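Protein mini spindles (Drosophila melanogaster, PDB 5VJC) probably binds tubulin through its TOG domains, promoting microtubule dynamics and the formation of the mitotic spindle. Local coordinates at residues Y127-A130 with E131-S135; S135-V138 with P139-L143; V156-V159 with L160-I164; V166-F169 with V170-F173. All coordinates share one frame; numbering follows the deposited sequence.

Contact 1: residues Y127-A130 with E131-S135; sequences YILA and ENEGS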
# COMPACT_ATOMS: atom_id res chain seq x y z
N TYR A 127 1.95 -8.62 -15.89
CA TYR A 127 1.08 -9.32 -14.95
C TYR A 127 0.08 -8.32 -14.36
O TYR A 127 0.41 -7.16 -14.12
CB TYR A 127 1.90 -9.99 -13.85
CG TYR A 127 1.07 -10.71 -12.79
CD1 TYR A 127 0.48 -11.94 -13.05
CD2 TYR A 127 0.88 -10.13 -11.53
CE1 TYR A 127 -0.30 -12.60 -12.09
CE2 TYR A 127 0.12 -10.78 -10.55
CZ TYR A 127 -0.47 -12.01 -10.84
OH TYR A 127 -1.23 -12.65 -9.88
N ILE A 128 -1.14 -8.80 -14.16
CA ILE A 128 -2.24 -8.07 -13.56
C ILE A 128 -2.54 -8.66 -12.18
O ILE A 128 -2.82 -9.86 -12.10
CB ILE A 128 -3.49 -8.21 -14.45
CG1 ILE A 128 -3.26 -7.47 -15.76
CG2 ILE A 128 -4.74 -7.69 -13.76
CD1 ILE A 128 -2.89 -6.06 -15.54
N LEU A 129 -2.44 -7.88 -11.11
CA LEU A 129 -2.71 -8.42 -9.78
C LEU A 129 -4.13 -8.96 -9.66
O LEU A 129 -5.10 -8.33 -10.11
CB LEU A 129 -2.52 -7.39 -8.66
CG LEU A 129 -1.19 -6.77 -8.22
CD1 LEU A 129 -1.38 -6.04 -6.89
CD2 LEU A 129 -0.08 -7.80 -8.10
N ALA A 130 -4.26 -10.13 -9.05
CA ALA A 130 -5.56 -10.62 -8.63
C ALA A 130 -6.17 -9.61 -7.65
O ALA A 130 -5.43 -8.92 -6.93
CB ALA A 130 -5.45 -11.99 -7.98
N GLU A 131 -7.50 -9.51 -7.64
CA GLU A 131 -8.21 -8.71 -6.65
C GLU A 131 -7.71 -9.01 -5.22
O GLU A 131 -7.49 -8.10 -4.40
CB GLU A 131 -9.72 -8.94 -6.77
CG GLU A 131 -10.53 -8.26 -5.71
CD GLU A 131 -10.36 -6.76 -5.76
OE1 GLU A 131 -10.53 -6.21 -6.87
OE2 GLU A 131 -10.02 -6.13 -4.71
N ASN A 132 -7.49 -10.29 -4.93
CA ASN A 132 -7.04 -10.71 -3.60
C ASN A 132 -5.63 -10.25 -3.29
O ASN A 132 -5.34 -9.91 -2.17
CB ASN A 132 -7.12 -12.23 -3.48
CG ASN A 132 -8.48 -12.76 -3.87
OD1 ASN A 132 -8.90 -12.65 -5.03
ND2 ASN A 132 -9.18 -13.32 -2.90
N GLU A 133 -4.75 -10.26 -4.30
CA GLU A 133 -3.38 -9.82 -4.07
C GLU A 133 -3.35 -8.33 -3.72
O GLU A 133 -2.76 -7.95 -2.70
CB GLU A 133 -2.50 -10.12 -5.29
CG GLU A 133 -2.22 -11.62 -5.42
CD GLU A 133 -1.65 -12.03 -6.76
OE1 GLU A 133 -1.95 -11.37 -7.78
OE2 GLU A 133 -0.90 -13.03 -6.79
N GLY A 134 -3.98 -7.50 -4.53
CA GLY A 134 -4.14 -6.08 -4.23
C GLY A 134 -4.74 -5.80 -2.85
O GLY A 134 -4.20 -5.02 -2.06
N SER A 135 -5.88 -6.42 -2.57
CA SER A 135 -6.59 -6.21 -1.31
C SER A 135 -5.80 -6.64 -0.09
O SER A 135 -5.90 -6.04 0.97
CB SER A 135 -7.93 -6.96 -1.32
OG SER A 135 -8.87 -6.22 -2.04

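Contact 2: residues S135-V138 with P139-L143; sequences SSFV and PHLLL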
# COMPACT_ATOMS: atom_id res chain seq x y z
N SER A 135 -5.88 -6.42 -2.57
CA SER A 135 -6.59 -6.21 -1.31
C SER A 135 -5.80 -6.64 -0.09
O SER A 135 -5.90 -6.04 0.97
CB SER A 135 -7.93 -6.96 -1.32
OG SER A 135 -8.87 -6.22 -2.04
N SER A 136 -5.04 -7.72 -0.23
CA SER A 136 -4.29 -8.26 0.91
C SER A 136 -3.09 -7.39 1.23
O SER A 136 -2.53 -7.49 2.33
CB SER A 136 -3.80 -9.66 0.60
OG SER A 136 -2.72 -9.57 -0.32
N PHE A 137 -2.69 -6.56 0.27
CA PHE A 137 -1.37 -5.95 0.30
C PHE A 137 -1.39 -4.44 0.50
O PHE A 137 -0.74 -3.94 1.40
CB PHE A 137 -0.62 -6.28 -1.00
CG PHE A 137 0.74 -5.63 -1.10
CD1 PHE A 137 1.73 -5.90 -0.16
CD2 PHE A 137 1.02 -4.74 -2.14
CE1 PHE A 137 3.00 -5.28 -0.26
CE2 PHE A 137 2.28 -4.13 -2.25
CZ PHE A 137 3.27 -4.41 -1.31
N VAL A 138 -2.14 -3.73 -0.33
CA VAL A 138 -2.09 -2.26 -0.36
C VAL A 138 -2.46 -1.54 0.96
O VAL A 138 -1.76 -0.61 1.32
CB VAL A 138 -2.98 -1.73 -1.50
CG1 VAL A 138 -2.94 -0.19 -1.59
CG2 VAL A 138 -2.55 -2.37 -2.81
N PRO A 139 -3.53 -1.96 1.68
CA PRO A 139 -3.85 -1.24 2.92
C PRO A 139 -2.70 -1.28 3.93
O PRO A 139 -2.46 -0.30 4.65
CB PRO A 139 -5.06 -2.00 3.49
CG PRO A 139 -5.61 -2.75 2.37
CD PRO A 139 -4.52 -3.00 1.38
N HIS A 140 -2.00 -2.42 3.95
CA HIS A 140 -0.93 -2.64 4.88
C HIS A 140 0.31 -1.88 4.46
O HIS A 140 1.02 -1.33 5.31
CB HIS A 140 -0.63 -4.13 5.01
CG HIS A 140 -1.83 -4.93 5.42
ND1 HIS A 140 -2.34 -4.90 6.69
CD2 HIS A 140 -2.64 -5.74 4.69
CE1 HIS A 140 -3.40 -5.69 6.75
NE2 HIS A 140 -3.61 -6.21 5.55
N LEU A 141 0.57 -1.87 3.16
CA LEU A 141 1.67 -1.06 2.64
C LEU A 141 1.44 0.42 2.99
O LEU A 141 2.33 1.08 3.50
CB LEU A 141 1.79 -1.23 1.13
CG LEU A 141 2.65 -0.25 0.34
CD1 LEU A 141 4.13 -0.50 0.62
CD2 LEU A 141 2.31 -0.36 -1.21
N LEU A 142 0.22 0.90 2.74
CA LEU A 142 -0.10 2.31 2.95
C LEU A 142 0.08 2.75 4.40
O LEU A 142 0.36 3.92 4.66
CB LEU A 142 -1.52 2.61 2.50
CG LEU A 142 -1.60 3.06 1.04
CD1 LEU A 142 -3.01 2.86 0.53
CD2 LEU A 142 -1.20 4.54 0.94
N LEU A 143 -0.09 1.82 5.34
CA LEU A 143 0.15 2.08 6.76
C LEU A 143 1.52 2.66 7.03
O LEU A 143 1.69 3.40 7.98
CB LEU A 143 -0.02 0.80 7.59
CG LEU A 143 -1.46 0.43 7.95
CD1 LEU A 143 -1.44 -0.77 8.88
CD2 LEU A 143 -2.20 1.61 8.60
O HOH W 1 -5.88 -6.48 3.60

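Contact 3: residues V156-V159 with L160-I164; sequences VRRV and LRQVI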
# COMPACT_ATOMS: atom_id res chain seq x y z
N VAL A 156 7.82 3.09 0.38
CA VAL A 156 6.38 2.88 0.28
C VAL A 156 5.80 3.60 -0.93
O VAL A 156 5.05 3.02 -1.72
CB VAL A 156 5.67 3.36 1.56
CG1 VAL A 156 4.15 3.33 1.41
CG2 VAL A 156 6.14 2.52 2.76
N ARG A 157 6.15 4.88 -1.09
CA ARG A 157 5.68 5.65 -2.22
C ARG A 157 6.12 5.02 -3.56
O ARG A 157 5.34 4.95 -4.52
CB ARG A 157 6.18 7.11 -2.09
CG ARG A 157 5.54 8.16 -3.01
CD ARG A 157 5.25 9.48 -2.21
NE ARG A 157 6.35 9.79 -1.31
CZ ARG A 157 6.20 10.27 -0.08
NH1 ARG A 157 4.98 10.54 0.38
NH2 ARG A 157 7.27 10.49 0.68
N ARG A 158 7.37 4.57 -3.64
CA ARG A 158 7.90 4.00 -4.88
C ARG A 158 7.14 2.72 -5.27
O ARG A 158 6.72 2.54 -6.43
CB ARG A 158 9.40 3.73 -4.72
CG ARG A 158 10.06 3.02 -5.89
CD ARG A 158 10.50 3.95 -7.01
NE ARG A 158 11.39 3.28 -7.96
CZ ARG A 158 10.98 2.60 -9.04
NH1 ARG A 158 9.68 2.51 -9.32
NH2 ARG A 158 11.86 2.02 -9.84
N VAL A 159 6.95 1.85 -4.29
CA VAL A 159 6.16 0.62 -4.48
C VAL A 159 4.71 0.97 -4.81
O VAL A 159 4.14 0.42 -5.73
CB VAL A 159 6.22 -0.28 -3.21
CG1 VAL A 159 5.25 -1.50 -3.32
CG2 VAL A 159 7.65 -0.73 -2.93
N LEU A 160 4.11 1.88 -4.05
CA LEU A 160 2.71 2.22 -4.30
C LEU A 160 2.53 2.72 -5.75
O LEU A 160 1.54 2.41 -6.43
CB LEU A 160 2.22 3.28 -3.31
CG LEU A 160 0.71 3.54 -3.34
CD1 LEU A 160 -0.09 2.40 -2.68
CD2 LEU A 160 0.37 4.86 -2.68
N ARG A 161 3.53 3.44 -6.25
CA ARG A 161 3.39 4.01 -7.58
C ARG A 161 3.71 3.02 -8.68
O ARG A 161 3.47 3.29 -9.86
CB ARG A 161 4.24 5.27 -7.70
CG ARG A 161 3.62 6.39 -6.87
CD ARG A 161 4.48 7.64 -6.83
NE ARG A 161 3.92 8.60 -5.89
CZ ARG A 161 4.37 9.85 -5.74
NH1 ARG A 161 5.36 10.30 -6.51
NH2 ARG A 161 3.79 10.66 -4.86
N GLN A 162 4.20 1.85 -8.29
CA GLN A 162 4.24 0.69 -9.17
C GLN A 162 2.94 -0.11 -9.11
O GLN A 162 2.48 -0.60 -10.12
CB GLN A 162 5.39 -0.23 -8.80
CG GLN A 162 6.76 0.37 -9.04
CD GLN A 162 7.81 -0.57 -8.54
OE1 GLN A 162 7.85 -0.90 -7.34
NE2 GLN A 162 8.64 -1.06 -9.46
N VAL A 163 2.37 -0.26 -7.91
CA VAL A 163 1.14 -1.02 -7.75
C VAL A 163 0.03 -0.49 -8.65
O VAL A 163 -0.71 -1.28 -9.27
CB VAL A 163 0.66 -1.00 -6.29
CG1 VAL A 163 -0.71 -1.66 -6.17
CG2 VAL A 163 1.68 -1.74 -5.39
N ILE A 164 -0.09 0.84 -8.76
CA ILE A 164 -1.17 1.42 -9.54
C ILE A 164 -1.04 1.10 -11.03
O ILE A 164 -1.98 1.28 -11.76
CB ILE A 164 -1.27 2.95 -9.39
CG1 ILE A 164 0.03 3.61 -9.88
CG2 ILE A 164 -1.56 3.33 -7.96
CD1 ILE A 164 0.19 5.06 -9.44
O HOH W 2 8.78 0.62 -11.81

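Contact 4: residues V166-F169 with V170-F173; sequences VFPF and VKVF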
# COMPACT_ATOMS: atom_id res chain seq x y z
N VAL A 166 -0.40 -1.96 -12.04
CA VAL A 166 -0.82 -3.36 -12.20
C VAL A 166 -2.06 -3.72 -11.37
O VAL A 166 -2.39 -4.89 -11.23
CB VAL A 166 0.30 -4.35 -11.83
CG1 VAL A 166 1.46 -4.29 -12.84
CG2 VAL A 166 0.80 -4.13 -10.36
N PHE A 167 -2.75 -2.70 -10.88
CA PHE A 167 -3.90 -2.86 -10.01
C PHE A 167 -4.74 -1.59 -10.16
O PHE A 167 -4.16 -0.52 -10.34
CB PHE A 167 -3.43 -3.10 -8.56
CG PHE A 167 -4.54 -3.42 -7.60
CD1 PHE A 167 -5.20 -4.63 -7.67
CD2 PHE A 167 -4.91 -2.52 -6.62
CE1 PHE A 167 -6.24 -4.93 -6.80
CE2 PHE A 167 -5.94 -2.82 -5.74
CZ PHE A 167 -6.60 -4.02 -5.83
N PRO A 168 -6.08 -1.68 -10.11
CA PRO A 168 -6.89 -0.49 -10.47
C PRO A 168 -6.59 0.78 -9.65
O PRO A 168 -6.62 0.76 -8.42
CB PRO A 168 -8.32 -0.97 -10.20
CG PRO A 168 -8.26 -2.45 -10.48
CD PRO A 168 -6.94 -2.86 -9.86
N PHE A 169 -6.29 1.87 -10.36
CA PHE A 169 -5.90 3.10 -9.69
C PHE A 169 -7.07 3.65 -8.90
O PHE A 169 -6.86 4.23 -7.85
CB PHE A 169 -5.33 4.16 -10.68
CG PHE A 169 -6.22 4.49 -11.86
CD1 PHE A 169 -7.22 5.45 -11.75
CD2 PHE A 169 -6.01 3.89 -13.09
CE1 PHE A 169 -8.04 5.78 -12.84
CE2 PHE A 169 -6.82 4.21 -14.20
CZ PHE A 169 -7.83 5.15 -14.07
N VAL A 170 -8.31 3.37 -9.32
CA VAL A 170 -9.45 3.83 -8.52
C VAL A 170 -9.46 3.11 -7.14
O VAL A 170 -9.72 3.73 -6.11
CB VAL A 170 -10.79 3.62 -9.25
CG1 VAL A 170 -11.95 3.67 -8.29
CG2 VAL A 170 -10.97 4.66 -10.36
N LYS A 171 -9.09 1.83 -7.12
CA LYS A 171 -9.04 1.10 -5.85
C LYS A 171 -7.92 1.63 -4.95
O LYS A 171 -8.12 1.78 -3.75
CB LYS A 171 -8.86 -0.40 -6.10
CG LYS A 171 -10.05 -1.03 -6.81
CD LYS A 171 -9.92 -2.53 -6.89
CE LYS A 171 -11.24 -3.17 -7.35
NZ LYS A 171 -12.34 -2.84 -6.40
N VAL A 172 -6.76 1.93 -5.53
CA VAL A 172 -5.67 2.51 -4.75
C VAL A 172 -6.06 3.86 -4.17
O VAL A 172 -5.79 4.15 -2.99
CB VAL A 172 -4.39 2.65 -5.60
CG1 VAL A 172 -3.29 3.38 -4.80
CG2 VAL A 172 -3.90 1.26 -6.03
N PHE A 173 -6.72 4.68 -4.99
CA PHE A 173 -7.23 5.97 -4.53
C PHE A 173 -8.08 5.76 -3.28
O PHE A 173 -7.90 6.48 -2.29
CB PHE A 173 -8.04 6.69 -5.61
CG PHE A 173 -8.49 8.08 -5.21
CD1 PHE A 173 -7.67 9.18 -5.43
CD2 PHE A 173 -9.71 8.28 -4.60
CE1 PHE A 173 -8.09 10.46 -5.07
CE2 PHE A 173 -10.12 9.54 -4.21
CZ PHE A 173 -9.31 10.62 -4.44

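Contact 1: residues Y127-A130 with E131-S135
A130 ends the extended run 127-130 and hands the chain to the helix of 131-135, where extended backbone angles give way to helical ones. Its carbonyl makes the first full turn: G134 N donates to A130 O over 3.1 Å. The second tie comes from a side chain that folds back. With CG beside its own backbone N (chi1 -72°) and the chain extended beyond, E133 sends its carboxylate back over the start of the helix, where OE1 accepts from A130 N at 2.9 Å, on its anti side and somewhat out of the carboxylate plane. The same oxygen takes the hydroxyl of Y127, OH to OE1 2.6 Å, through its syn lone pair. It meets the tyrosine at the ring edge, the ring and carboxylate planes standing 65° apart. Two donors therefore grip one oxygen, while OE2 forms a salt bridge to K14, whose NZ also bonds Y127 OH. L129 lays CD1 against the G134 backbone, 3.8 Å from G134 N. Were alanine to replace E133, A130 N and the Y127 hydroxyl would probably lose their shared acceptor and K14 its charge partner. Alanine at the N-cap offers no side-chain acceptor, so this is the N3-to-N-cap half of a capping box, opening helix 131-142 in the TOG domain.

Contact 2: residues S135-V138 with P139-L143
A proline kink inside helix 131-142 forms where V138 meets P139: the ring nitrogen has no hydrogen to give back to the preceding turn, and P139 CD packs against V138 CB at 3.5 Å. The ring also leans on the earlier turn, with CD 3.4 Å from S135 O. That carbonyl is served instead by a water, which donates to S135 O at 2.7 Å and is also bonded to H140 NE2. The next carbonyl, S136 O, is buried without a polar partner; the imidazole brings its carbon edge up to it, H140 CD2 lying 2.9 Å from S136 O. CG of H140 is placed beside its own backbone N (chi1 -56°), which turns the ring back along the helix toward S136 O, and ND1 bonds the hydroxyl of Y101. Regular pairing resumes after a weak bond from H140 N to F137 O: L141 N reaches F137 O at 3.0 Å and L142 N reaches V138 O at 2.9 Å. On the buried side, L141 CB sits over one face of the F137 ring, toward its rim, while L141 CD2 touches CE2. V138 and L142 run side by side, CG1 to CD1 3.7 Å, both against Y175 of helix 169-178. A proline-kinked helix, its broken turn spanned by a histidine and a water, is set among the stacked helices of a HEAT-repeat TOG domain.

Contact 3: residues V156-V159 with L160-I164
R157 and R161, one helical turn apart, pack closely: their side chains run alongside each other, and R157 lays CG over one face of the R161 guanidinium, 3.4 Å from CZ, with its CD 3.2 Å from NH2. The two guanidinium planes are 61° apart, and each like charge is answered separately, R157 by E190 and R161 by E194 of helix 185-202, while F197 adds a cation-pi contact to R161. A leucine in place of R161 would probably leave E194 without its salt-bridge mate and strip the flat group from beneath the R157 chain. On the buried side V159 CG1 meets V163 CG2 at 4.1 Å, an ordinary apolar contact, V159 against L141 and V163 against V138. V159 O accepts from both V163 N and Q162 N, the latter above the carbonyl plane.

The solvent side is looser: exposed R158 crosses Q162 at a slant, its NH1 3.6 Å from Q162 CG, and a water accepts from R158 NH1 and Q162 NE2. Q162 itself is at the buried edge, NE2 also bonding V116 O and OE1 buried without a partner. Apolar residues inward and charged ones along the margins make helix 150-166 an amphipathic helix of a HEAT-repeat solenoid.

Contact 4: residues V166-F169 with V170-F173
Backbone bonds join P168 and F169 to the first turn of helix 169-178. P168, at the N-cap, gives its carbonyl to two donors: V172 N at 3.1 Å, lying in the carbonyl plane, and K171 N through a weak, bent bond. The following bond, F173 N to F169 O, spans 2.9 Å with its donor tilted 20° from the carbonyl plane.

Apolar contacts fall into two groups. In the first, the alkyl chain of K171 runs past both P168 and the F167 ring. It lies alongside the proline, K171 CG 3.8 Å from P168 CB. It crosses the phenylalanine at about a right angle, bringing K171 CD to 3.8 Å from F167 CZ. V172 meets the same ring at its edge, CG2 lying 4.0 Å from F167 CD2, and V172 packs onward against L160 and I164. In the second group F169 takes the crowded position between its backbone N and carbonyl carbon (chi1 53°), which swings the ring across the following peptide. There CD1 comes 3.4 Å from V170 N, and CE1 touches V170 CG2 at 4.0 Å. Y202 stacks on this ring.

Charge plays a minor part: K171 NZ makes a long, weak ion pair with E131. A proline N-cap whose neighbouring aromatics reach adjoining helices is thus the start of helix 169-178, just past an interhelical turn of the TOG domain's HEAT-repeat array.

Taken in chain order, the four contacts trace three successive helices in the middle of the TOG domain. Contacts 1 and 2 share S135 and helix 131-142, their centres 12 Å apart; contact 3 lies on helix 150-166, and contact 4 opens helix 169-178. The two helix starts lie on the same side of the fold, centres 10 Å apart, where L129 N probably bonds V166 O. Contacts 2 and 3, centres 11 Å apart, meet through L141 and V138 against V156, V159, L160 and V163. Contacts 3 and 4 also touch. Local turns and caps are thereby knitted into one alpha-solenoid, the framework on which TOG domains bind tubulin.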